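Local coordinates for protein putative N-acetylmuramoyl-L-alanine amidase (Neisseria meningitidis MC58, PDB 3CZX) that probably hydrolyses, as a zinc-dependent amidase, the link between N-acetylmuramoyl residues and L-amino acids in cell-wall glycopeptides, at residues Lys4-Ala10 with Leu47-Asp52; Ala10-Asn14 with Gly55-Met59; Met33-Val37 with Glu76-Asn80; Asn43-Leu47 with Leu177-Val182. All coordinates share one frame. Residues are numbered along the deposited sequence.

In the fold
From the N terminus, strand 6-10 runs out to the zinc loop 10-14, helix 26-45 returns, and strand 49-51 pairs beside strand 6-10, so interaction 1 closes a strand-helix-strand unit. Interaction 2 shares Ala10 with it and joins the loops that follow these two strands. Interaction 3 packs the same helix on strand 73-77, the other neighbour of strand 6-10; Asp52 of interaction 1 forms a salt bridge with its Arg34 (OD1 to NE 2.6 Å). Interaction 4 shares Leu47 with interaction 1 and brings the C-terminal tail back to the end of helix 26-45. All four cross along the chain. His12 and His78 place interactions 2 and 3 at the zinc.

Interaction 1: residues Lys4-Ala10 with Leu47-Asp52; sequences KIICLTA and LTVKTD
Two extended segments run side by side in the same direction; the axes of the short strand segments 6-10 and 49-51 approach to 4.6 Å and cross at -29°. Ile6 pairs with Val49 and Cys7 with Lys50, each CA to CA at 4.8 Å. Three backbone hydrogen bonds set the parallel register: Ile6 N to Thr48 O 3.1 Å, Lys50 N to Ile6 O 2.8 Å and Leu8 N to Lys50 O 3.0 Å. At the N-terminal end, one water links Lys4 O (2.7 Å) to Thr48 N (2.9 Å). Ile6 (chi1 m, chi2 141°), Leu8 (m, t) and Val49 (t) share one sheet face, where helix 26-45 covers Leu8 and Val49 and Leu177 of helix 152-177 reaches Ile6; Leu8 CD1 lies 3.9 Å from Val49 CG1, and Ile6 CD1 4.0 Å from Leu47 CB. Cys7 (t) and Lys50 occupy the other face. The m, t, t, t side chain of Lys50 brings its CE to 3.7 Å from CD1 of Ile5 (m, t). Asp52 (chi1 p) turns its carboxylate back, accepting a hydrogen bond from Ala10 N to Asp52 OD2 of 3.1 Å, while OD1 pairs with Arg34. Thr9 OG1 bonds Glu76. With helix 26-45 connecting strand 6-10 to edge strand 49-51, this is a classic beta-alpha-beta crossover.

Interaction 2: residues Ala10-Asn14 with Gly55-Met59; sequences AGHSN and GKGNM. With ZN (zinc ion), chain E.
A glycine backbone fitted tightly against the zinc-binding loop is the most unusual feature: Gly57 has phi/psi -104/-137, and an ideal CB there would sit 1.8 Å from Ala10 O, a clash, so a side chain at this position would not fit in this conformation. The contact belongs to the metal site of the Amidase_3 fold, where the loop after strand 6-10 carries His12 to the zinc. Neither segment is regular, and their touching parts run 110° apart, with CA pairs Ala10-Gly57 at 4.4 Å and His12-Asn58 at 4.5 Å. Ala10 O accepts a direct hydrogen bond from Asn58 N at 2.9 Å, and a CA-H...O contact from Gly57 CA at 3.1 Å. Phi is positive at both His12 (69/177) and Asn58 (64/47). A water bridges Gly57 N and Gly11 O, each 2.8 Å away. Lys56 (m, m, t, t) lays its CG 3.9 Å from Asn14 CB and carries NZ away to Asp28, with Thr160 O of the second subunit as a further partner; Asn14 OD1 turns to Arg25. The CA-to-CB bond of His12 points away from segment 55-59, and with chi1 m its ring joins Glu26 and His78 at the zinc. Another water lies 2.7 Å from His12 N and 3.2 Å from Asn58 OD1. At the metal end, His12 NE2 binds ZN at 2.2 Å.

Interaction 3: residues Met33-Val37 with Glu76-Asn80; sequences MRNIV and EFHTN. With ZN (zinc ion), chain E.
Met33, a selenomethionine in this crystal, begins a helical turn closed by Val37 N to Met33 O at 3.0 Å. Its CB sits over one face of the Phe77 ring, 4.0 Å from the centroid and 26° off the normal, a CH-pi contact. With chi1 m and chi2 t, the side chain continues past the ring: SE makes an oblique Met-aromatic contact at 5.1 Å from the centroid, and CE reaches Thr79 CG2 at 4.0 Å. Arg34 offers its CA, 3.8 Å from Phe77 CD2, while its guanidinium leads away to Asp52 and, through NH2, to Asn35 OD1 at 2.9 Å. One turn on from Met33, Val37 CG2 (chi1 t) approaches Phe77 CZ at 4.1 Å. Phe77, chi1 m, thus fills the space between helix 26-45 and strand 73-77. Its neighbour His78 points oppositely, binding ZN through ND1 at 2.2 Å and giving NE2 to Glu76 OE1 at 2.8 Å. Adjacent residues thus face opposite ways, Phe77 into the helix and His78 to the zinc, so helix packing and metal coordination position the same short segment.

Interaction 4: residues Asn43-Leu47 with Leu177-Val182; sequences NDYGL and LGAAKV
One direct hydrogen bond ties the C-terminal tail to the end of helix 26-45: Val182 N gives to Asp44 O at 2.8 Å. That carbonyl also accepts from a water at 2.9 Å, which donates to Val182 O at 2.7 Å. Tyr45 O and Ala180 O are satisfied by a shared water, 2.7 Å from each. Asp44 OD2 and Lys181 NZ, 4.2 Å apart, fall short of a salt bridge; a water at 2.7 Å from OD2 and 3.0 Å from NZ mediates between them, and OD2 pairs directly with Arg167. Tyr45 OH bonds Asp171, its ring (chi1 m) leaving CE1 3.5 Å from Lys181 CG. Positive phi at Gly46 (62/26) turns the chain out of the helix, and a Schellman motif at Gly178 (73/27) ends helix 152-177. Leu47 CD2 then meets Ala179 CB at 3.9 Å. The contact thus joins the C-terminal ends of helices 26-45 and 152-177, with Leu47 and Leu177 both reaching Ile6 of strand 6-10.

Interaction 1: residues Lys4-Ala10 with Leu47-Asp52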
loop_
_atom_site.group_PDB
_atom_site.type_symbol
_atom_site.label_atom_id
_atom_site.label_comp_id
_atom_site.label_asym_id
_atom_site.label_seq_id
_atom_site.Cartn_x
_atom_site.Cartn_y
_atom_site.Cartn_z
ATOM N N LYS A 4 -4.386 13.593 21.838
ATOM C CA LYS A 4 -5.351 12.605 21.374
ATOM C C LYS A 4 -4.659 11.301 20.947
ATOM O O LYS A 4 -3.524 11.324 20.609
ATOM C CB LYS A 4 -6.195 13.177 20.261
ATOM C CG LYS A 4 -7.013 14.400 20.657
ATOM C CD LYS A 4 -8.310 14.138 21.273
ATOM C CE LYS A 4 -9.135 15.426 21.458
ATOM N NZ LYS A 4 -10.483 15.355 20.765
ATOM N N ILE A 5 -5.369 10.199 21.052
ATOM C CA ILE A 5 -4.878 8.887 20.641
ATOM C C ILE A 5 -5.869 8.297 19.636
ATOM O O ILE A 5 -7.066 8.152 19.929
ATOM C CB ILE A 5 -4.753 7.948 21.827
ATOM C CG1 ILE A 5 -3.723 8.498 22.826
ATOM C CG2 ILE A 5 -4.379 6.572 21.372
ATOM C CD1 ILE A 5 -3.475 7.563 24.021
ATOM N N ILE A 6 -5.349 7.971 18.456
ATOM C CA ILE A 6 -6.136 7.341 17.402
ATOM C C ILE A 6 -5.717 5.876 17.378
ATOM O O ILE A 6 -4.518 5.594 17.303
ATOM C CB ILE A 6 -5.824 7.973 16.050
ATOM C CG1 ILE A 6 -6.179 9.467 16.050
ATOM C CG2 ILE A 6 -6.595 7.288 14.911
ATOM C CD1 ILE A 6 -5.205 10.313 15.327
ATOM N N CYS A 7 -6.672 4.966 17.425
ATOM C CA CYS A 7 -6.422 3.529 17.308
ATOM C C CYS A 7 -6.896 3.088 15.931
ATOM O O CYS A 7 -8.026 3.373 15.548
ATOM C CB CYS A 7 -7.160 2.742 18.404
ATOM S SG CYS A 7 -7.175 0.949 18.206
ATOM N N LEU A 8 -6.013 2.446 15.167
ATOM C CA LEU A 8 -6.378 1.875 13.887
ATOM C C LEU A 8 -5.997 0.403 13.838
ATOM O O LEU A 8 -4.812 0.074 14.096
ATOM C CB LEU A 8 -5.635 2.599 12.761
ATOM C CG LEU A 8 -5.849 4.106 12.600
ATOM C CD1 LEU A 8 -5.014 4.622 11.452
ATOM C CD2 LEU A 8 -7.335 4.525 12.371
ATOM N N THR A 9 -6.946 -0.464 13.490
ATOM C CA THR A 9 -6.621 -1.878 13.294
ATOM C C THR A 9 -7.177 -2.390 12.004
ATOM O O THR A 9 -7.918 -1.693 11.330
ATOM C CB THR A 9 -7.123 -2.696 14.500
ATOM O OG1 THR A 9 -8.533 -2.598 14.594
ATOM C CG2 THR A 9 -6.467 -2.134 15.799
ATOM N N ALA A 10 -6.760 -3.607 11.624
ATOM C CA ALA A 10 -7.207 -4.253 10.386
ATOM C C ALA A 10 -7.973 -5.500 10.759
ATOM O O ALA A 10 -7.562 -6.259 11.641
ATOM C CB ALA A 10 -5.995 -4.626 9.450
ATOM N N LEU A 47 0.604 12.971 14.565
ATOM C CA LEU A 47 -0.374 12.484 15.522
ATOM C C LEU A 47 0.026 11.119 16.100
ATOM O O LEU A 47 0.802 10.363 15.491
ATOM C CB LEU A 47 -1.768 12.397 14.851
ATOM C CG LEU A 47 -2.337 13.778 14.527
ATOM C CD1 LEU A 47 -3.583 13.720 13.618
ATOM C CD2 LEU A 47 -2.662 14.572 15.794
ATOM N N THR A 48 -0.485 10.843 17.295
ATOM C CA THR A 48 -0.291 9.572 17.982
ATOM C C THR A 48 -1.308 8.590 17.454
ATOM O O THR A 48 -2.522 8.772 17.633
ATOM C CB THR A 48 -0.558 9.693 19.478
ATOM O OG1 THR A 48 0.366 10.612 20.046
ATOM C CG2 THR A 48 -0.388 8.377 20.161
ATOM N N VAL A 49 -0.783 7.534 16.860
ATOM C CA VAL A 49 -1.588 6.406 16.391
ATOM C C VAL A 49 -1.103 5.120 17.022
ATOM O O VAL A 49 0.096 4.814 16.996
ATOM C CB VAL A 49 -1.542 6.272 14.869
ATOM C CG1 VAL A 49 -2.523 5.201 14.398
ATOM C CG2 VAL A 49 -1.846 7.622 14.212
ATOM N N LYS A 50 -2.028 4.358 17.572
ATOM C CA LYS A 50 -1.735 3.009 18.043
ATOM C C LYS A 50 -2.401 2.015 17.118
ATOM O O LYS A 50 -3.554 2.157 16.791
ATOM C CB LYS A 50 -2.200 2.829 19.486
ATOM C CG LYS A 50 -1.566 3.830 20.441
ATOM C CD LYS A 50 -1.691 3.461 21.900
ATOM C CE LYS A 50 -1.501 4.715 22.794
ATOM N NZ LYS A 50 -1.348 4.313 24.225
ATOM N N THR A 51 -1.662 0.984 16.727
ATOM C CA THR A 51 -2.178 -0.017 15.816
ATOM C C THR A 51 -1.905 -1.432 16.324
ATOM O O THR A 51 -1.215 -1.646 17.334
ATOM C CB THR A 51 -1.529 0.142 14.430
ATOM O OG1 THR A 51 -0.145 -0.268 14.511
ATOM C CG2 THR A 51 -1.577 1.577 13.928
ATOM N N ASP A 52 -2.449 -2.377 15.570
ATOM C CA ASP A 52 -2.096 -3.797 15.647
ATOM C C ASP A 52 -0.925 -4.149 14.709
ATOM O O ASP A 52 -0.803 -5.300 14.270
ATOM C CB ASP A 52 -3.306 -4.644 15.302
ATOM C CG ASP A 52 -3.926 -4.295 13.907
ATOM O OD1 ASP A 52 -3.668 -3.199 13.400
ATOM O OD2 ASP A 52 -4.712 -5.114 13.378
HETATM O O HOH W 1 -0.994 11.656 22.318
HETATM O O HOH W 2 -2.142 12.776 18.771
#

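Interaction 2: residues Ala10-Asn14 with Gly55-Met59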
loop_
_atom_site.group_PDB
_atom_site.type_symbol
_atom_site.label_atom_id
_atom_site.label_comp_id
_atom_site.label_asym_id
_atom_site.label_seq_id
_atom_site.Cartn_x
_atom_site.Cartn_y
_atom_site.Cartn_z
ATOM N N ALA A 10 -6.760 -3.607 11.624
ATOM C CA ALA A 10 -7.207 -4.253 10.386
ATOM C C ALA A 10 -7.973 -5.500 10.759
ATOM O O ALA A 10 -7.562 -6.259 11.641
ATOM C CB ALA A 10 -5.995 -4.626 9.450
ATOM N N GLY A 11 -9.070 -5.747 10.064
ATOM C CA GLY A 11 -9.785 -6.998 10.233
ATOM C C GLY A 11 -9.067 -8.158 9.588
ATOM O O GLY A 11 -8.359 -8.004 8.589
ATOM N N HIS A 12 -9.281 -9.330 10.169
ATOM C CA HIS A 12 -8.883 -10.603 9.566
ATOM C C HIS A 12 -7.369 -10.827 9.517
ATOM O O HIS A 12 -6.580 -9.966 9.912
ATOM C CB HIS A 12 -9.519 -10.744 8.184
ATOM C CG HIS A 12 -11.001 -10.532 8.183
ATOM N ND1 HIS A 12 -11.890 -11.478 8.657
ATOM C CD2 HIS A 12 -11.752 -9.477 7.788
ATOM C CE1 HIS A 12 -13.123 -11.019 8.536
ATOM N NE2 HIS A 12 -13.067 -9.812 8.000
ATOM N N SER A 13 -6.970 -12.003 9.032
ATOM C CA SER A 13 -5.568 -12.444 9.140
ATOM C C SER A 13 -5.118 -13.246 7.926
ATOM O O SER A 13 -5.913 -13.500 7.022
ATOM C CB SER A 13 -5.418 -13.292 10.413
ATOM O OG SER A 13 -6.154 -14.490 10.285
ATOM N N ASN A 14 -3.842 -13.648 7.905
ATOM C CA ASN A 14 -3.262 -14.354 6.733
ATOM C C ASN A 14 -3.837 -15.750 6.555
ATOM O O ASN A 14 -3.914 -16.263 5.404
ATOM C CB ASN A 14 -1.731 -14.446 6.831
ATOM C CG ASN A 14 -1.082 -14.840 5.517
ATOM O OD1 ASN A 14 -1.446 -14.331 4.452
ATOM N ND2 ASN A 14 -0.110 -15.764 5.580
ATOM N N GLY A 55 1.519 -5.633 9.713
ATOM C CA GLY A 55 1.210 -6.929 9.068
ATOM C C GLY A 55 -0.278 -7.125 8.943
ATOM O O GLY A 55 -1.019 -6.163 8.789
ATOM N N LYS A 56 -0.736 -8.376 8.958
ATOM C CA LYS A 56 -2.178 -8.639 8.883
ATOM C C LYS A 56 -2.848 -8.294 10.231
ATOM O O LYS A 56 -2.179 -7.986 11.208
ATOM C CB LYS A 56 -2.463 -10.095 8.501
ATOM C CG LYS A 56 -1.692 -10.606 7.291
ATOM C CD LYS A 56 -1.925 -9.832 6.013
ATOM C CE LYS A 56 -1.123 -10.428 4.864
ATOM N NZ LYS A 56 -1.174 -9.616 3.657
ATOM N N GLY A 57 -4.167 -8.316 10.277
ATOM C CA GLY A 57 -4.871 -7.872 11.471
ATOM C C GLY A 57 -5.439 -8.999 12.317
ATOM O O GLY A 57 -4.756 -10.008 12.555
ATOM N N ASN A 58 -6.686 -8.797 12.776
ATOM C CA ASN A 58 -7.398 -9.697 13.693
ATOM C C ASN A 58 -6.760 -9.839 15.086
ATOM O O ASN A 58 -6.597 -10.963 15.598
ATOM C CB ASN A 58 -7.582 -11.083 13.075
ATOM C CG ASN A 58 -8.615 -11.908 13.817
ATOM O OD1 ASN A 58 -9.719 -11.424 14.126
ATOM N ND2 ASN A 58 -8.255 -13.157 14.131
HETATM N N MSE A 59 -6.405 -8.704 15.686
HETATM C CA MSE A 59 -5.870 -8.661 17.044
HETATM C C MSE A 59 -6.936 -9.231 17.960
HETATM O O MSE A 59 -8.118 -8.917 17.791
HETATM C CB MSE A 59 -5.536 -7.215 17.447
HETATM C CG MSE A 59 -5.280 -6.981 18.943
HETATM SE SE MSE A 59 -4.897 -5.092 19.383
HETATM C CE MSE A 59 -2.978 -5.093 18.960
HETATM ZN ZN ZN E . -14.645 -8.310 7.759
HETATM O O HOH W 3 -5.616 -8.024 7.914
HETATM O O HOH W 4 -11.243 -9.655 11.996
HETATM O O HOH W 5 -16.104 -9.439 9.126
HETATM O O HOH W 6 -16.538 -7.324 7.192
#

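Interaction 3: residues Met33-Val37 with Glu76-Asn80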
loop_
_atom_site.group_PDB
_atom_site.type_symbol
_atom_site.label_atom_id
_atom_site.label_comp_id
_atom_site.label_asym_id
_atom_site.label_seq_id
_atom_site.Cartn_x
_atom_site.Cartn_y
_atom_site.Cartn_z
HETATM N N MSE A 33 -5.412 -0.334 4.140
HETATM C CA MSE A 33 -6.113 0.826 4.692
HETATM C C MSE A 33 -5.523 1.272 6.013
HETATM O O MSE A 33 -5.281 2.482 6.198
HETATM C CB MSE A 33 -7.610 0.555 4.838
HETATM C CG MSE A 33 -8.296 0.439 3.530
HETATM SE SE MSE A 33 -10.256 0.254 3.612
HETATM C CE MSE A 33 -10.354 -1.688 3.383
ATOM N N ARG A 34 -5.316 0.338 6.930
ATOM C CA ARG A 34 -4.763 0.673 8.256
ATOM C C ARG A 34 -3.357 1.298 8.092
ATOM O O ARG A 34 -3.059 2.371 8.646
ATOM C CB ARG A 34 -4.758 -0.542 9.190
ATOM C CG ARG A 34 -4.016 -0.303 10.503
ATOM C CD ARG A 34 -2.716 -1.094 10.584
ATOM N NE ARG A 34 -2.973 -2.473 10.955
ATOM C CZ ARG A 34 -2.474 -3.550 10.350
ATOM N NH1 ARG A 34 -2.790 -4.741 10.810
ATOM N NH2 ARG A 34 -1.729 -3.447 9.268
ATOM N N ASN A 35 -2.493 0.646 7.305
ATOM C CA ASN A 35 -1.110 1.121 7.170
ATOM C C ASN A 35 -1.025 2.507 6.567
ATOM O O ASN A 35 -0.213 3.348 7.008
ATOM C CB ASN A 35 -0.273 0.115 6.351
ATOM C CG ASN A 35 0.105 -1.111 7.141
ATOM O OD1 ASN A 35 -0.126 -1.192 8.328
ATOM N ND2 ASN A 35 0.689 -2.122 6.467
ATOM N N ILE A 36 -1.803 2.732 5.514
ATOM C CA ILE A 36 -1.720 3.997 4.763
ATOM C C ILE A 36 -2.301 5.108 5.615
ATOM O O ILE A 36 -1.727 6.201 5.748
ATOM C CB ILE A 36 -2.386 3.921 3.411
ATOM C CG1 ILE A 36 -1.665 2.866 2.547
ATOM C CG2 ILE A 36 -2.377 5.256 2.727
ATOM C CD1 ILE A 36 -2.423 2.561 1.280
ATOM N N VAL A 37 -3.478 4.886 6.195
ATOM C CA VAL A 37 -4.049 5.931 7.018
ATOM C C VAL A 37 -3.148 6.241 8.197
ATOM O O VAL A 37 -2.986 7.405 8.536
ATOM C CB VAL A 37 -5.485 5.559 7.468
ATOM C CG1 VAL A 37 -6.055 6.609 8.460
ATOM C CG2 VAL A 37 -6.412 5.446 6.298
ATOM N N GLU A 76 -11.510 -0.077 13.043
ATOM C CA GLU A 76 -11.039 -1.301 12.410
ATOM C C GLU A 76 -11.555 -1.403 10.984
ATOM O O GLU A 76 -12.771 -1.384 10.729
ATOM C CB GLU A 76 -11.449 -2.554 13.200
ATOM C CG GLU A 76 -10.799 -3.772 12.614
ATOM C CD GLU A 76 -10.844 -4.940 13.501
ATOM O OE1 GLU A 76 -11.810 -5.724 13.354
ATOM O OE2 GLU A 76 -9.911 -5.071 14.323
ATOM N N PHE A 77 -10.635 -1.514 10.037
ATOM C CA PHE A 77 -10.974 -1.508 8.637
ATOM C C PHE A 77 -11.360 -2.916 8.168
ATOM O O PHE A 77 -10.671 -3.897 8.455
ATOM C CB PHE A 77 -9.814 -0.954 7.780
ATOM C CG PHE A 77 -9.473 0.482 8.078
ATOM C CD1 PHE A 77 -10.135 1.529 7.462
ATOM C CD2 PHE A 77 -8.479 0.774 8.972
ATOM C CE1 PHE A 77 -9.778 2.852 7.753
ATOM C CE2 PHE A 77 -8.126 2.108 9.296
ATOM C CZ PHE A 77 -8.789 3.120 8.688
ATOM N N HIS A 78 -12.480 -2.959 7.487
ATOM C CA HIS A 78 -13.048 -4.166 6.881
ATOM C C HIS A 78 -13.563 -3.831 5.496
ATOM O O HIS A 78 -13.605 -2.658 5.117
ATOM C CB HIS A 78 -14.249 -4.637 7.687
ATOM C CG HIS A 78 -13.895 -5.333 8.956
ATOM N ND1 HIS A 78 -13.956 -6.707 9.086
ATOM C CD2 HIS A 78 -13.437 -4.860 10.139
ATOM C CE1 HIS A 78 -13.518 -7.049 10.286
ATOM N NE2 HIS A 78 -13.213 -5.949 10.950
ATOM N N THR A 79 -13.915 -4.870 4.720
ATOM C CA THR A 79 -14.718 -4.695 3.520
ATOM C C THR A 79 -16.058 -5.402 3.710
ATOM O O THR A 79 -16.114 -6.486 4.356
ATOM C CB THR A 79 -14.053 -5.255 2.235
ATOM O OG1 THR A 79 -13.830 -6.655 2.383
ATOM C CG2 THR A 79 -12.731 -4.634 2.004
ATOM N N ASN A 80 -17.108 -4.804 3.158
ATOM C CA ASN A 80 -18.412 -5.427 3.112
ATOM C C ASN A 80 -18.412 -6.503 2.029
ATOM O O ASN A 80 -17.459 -6.628 1.271
ATOM C CB ASN A 80 -19.514 -4.388 2.917
ATOM C CG ASN A 80 -20.745 -4.698 3.742
ATOM O OD1 ASN A 80 -21.101 -5.880 3.932
ATOM N ND2 ASN A 80 -21.401 -3.650 4.250
HETATM ZN ZN ZN E . -14.645 -8.310 7.759
HETATM O O HOH W 6 -16.538 -7.324 7.192
HETATM O O HOH W 5 -16.104 -9.439 9.126
#

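Interaction 4: residues Asn43-Leu47 with Leu177-Val182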
loop_
_atom_site.group_PDB
_atom_site.type_symbol
_atom_site.label_atom_id
_atom_site.label_comp_id
_atom_site.label_asym_id
_atom_site.label_seq_id
_atom_site.Cartn_x
_atom_site.Cartn_y
_atom_site.Cartn_z
ATOM N N ASN A 43 3.000 10.906 9.543
ATOM C CA ASN A 43 3.866 11.791 8.699
ATOM C C ASN A 43 3.424 13.198 8.506
ATOM O O ASN A 43 4.219 14.137 8.692
ATOM C CB ASN A 43 4.030 11.221 7.287
ATOM C CG ASN A 43 4.660 9.870 7.284
ATOM O OD1 ASN A 43 5.268 9.465 8.269
ATOM N ND2 ASN A 43 4.521 9.149 6.162
ATOM N N ASP A 44 2.185 13.384 8.068
ATOM C CA ASP A 44 1.727 14.707 7.696
ATOM C C ASP A 44 1.313 15.525 8.904
ATOM O O ASP A 44 1.364 16.769 8.861
ATOM C CB ASP A 44 0.548 14.645 6.706
ATOM C CG ASP A 44 0.942 14.148 5.353
ATOM O OD1 ASP A 44 2.060 13.604 5.202
ATOM O OD2 ASP A 44 0.118 14.324 4.430
ATOM N N TYR A 45 0.878 14.848 9.967
ATOM C CA TYR A 45 0.292 15.539 11.109
ATOM C C TYR A 45 0.978 15.346 12.453
ATOM O O TYR A 45 0.624 16.036 13.406
ATOM C CB TYR A 45 -1.185 15.149 11.258
ATOM C CG TYR A 45 -2.033 15.499 10.042
ATOM C CD1 TYR A 45 -2.643 16.741 9.933
ATOM C CD2 TYR A 45 -2.238 14.560 9.015
ATOM C CE1 TYR A 45 -3.421 17.063 8.843
ATOM C CE2 TYR A 45 -3.052 14.869 7.899
ATOM C CZ TYR A 45 -3.623 16.137 7.819
ATOM O OH TYR A 45 -4.447 16.525 6.780
ATOM N N GLY A 46 1.931 14.432 12.549
ATOM C CA GLY A 46 2.606 14.140 13.816
ATOM C C GLY A 46 1.715 13.612 14.937
ATOM O O GLY A 46 2.031 13.746 16.141
ATOM N N LEU A 47 0.604 12.971 14.565
ATOM C CA LEU A 47 -0.374 12.484 15.522
ATOM C C LEU A 47 0.026 11.119 16.100
ATOM O O LEU A 47 0.802 10.363 15.491
ATOM C CB LEU A 47 -1.768 12.397 14.851
ATOM C CG LEU A 47 -2.337 13.778 14.527
ATOM C CD1 LEU A 47 -3.583 13.720 13.618
ATOM C CD2 LEU A 47 -2.662 14.572 15.794
ATOM N N LEU A 177 -10.189 16.461 14.559
ATOM C CA LEU A 177 -9.383 16.648 15.770
ATOM C C LEU A 177 -8.809 18.065 15.856
ATOM O O LEU A 177 -8.275 18.461 16.897
ATOM C CB LEU A 177 -8.236 15.655 15.795
ATOM C CG LEU A 177 -8.679 14.195 15.885
ATOM C CD1 LEU A 177 -7.488 13.267 15.794
ATOM C CD2 LEU A 177 -9.459 13.966 17.169
ATOM N N GLY A 178 -8.912 18.822 14.770
ATOM C CA GLY A 178 -8.338 20.163 14.671
ATOM C C GLY A 178 -6.831 20.189 14.547
ATOM O O GLY A 178 -6.189 21.179 14.943
ATOM N N ALA A 179 -6.244 19.119 13.998
ATOM C CA ALA A 179 -4.803 19.021 13.805
ATOM C C ALA A 179 -4.407 19.596 12.471
ATOM O O ALA A 179 -4.902 19.162 11.418
ATOM C CB ALA A 179 -4.331 17.562 13.884
ATOM N N ALA A 180 -3.490 20.558 12.509
ATOM C CA ALA A 180 -2.961 21.138 11.288
ATOM C C ALA A 180 -1.787 20.304 10.791
ATOM O O ALA A 180 -1.122 19.619 11.586
ATOM C CB ALA A 180 -2.531 22.571 11.541
ATOM N N LYS A 181 -1.540 20.346 9.484
ATOM C CA LYS A 181 -0.373 19.659 8.925
ATOM C C LYS A 181 0.919 20.229 9.504
ATOM O O LYS A 181 0.984 21.430 9.793
ATOM C CB LYS A 181 -0.346 19.729 7.397
ATOM C CG LYS A 181 -1.483 18.971 6.718
ATOM C CD LYS A 181 -1.144 18.664 5.280
ATOM C CE LYS A 181 -2.393 18.359 4.479
ATOM N NZ LYS A 181 -2.048 17.660 3.234
ATOM N N VAL A 182 1.912 19.353 9.708
ATOM C CA VAL A 182 3.244 19.725 10.194
ATOM C C VAL A 182 4.262 19.540 9.064
ATOM O O VAL A 182 3.994 19.909 7.899
ATOM C CB VAL A 182 3.685 18.892 11.419
ATOM C CG1 VAL A 182 2.696 19.042 12.586
ATOM C CG2 VAL A 182 3.859 17.409 11.044
HETATM O O HOH W 7 -2.412 14.679 3.611
HETATM O O HOH W 8 2.815 17.894 6.606
HETATM O O HOH W 9 0.628 15.907 2.591
HETATM O O HOH W 10 -0.923 18.198 13.907
#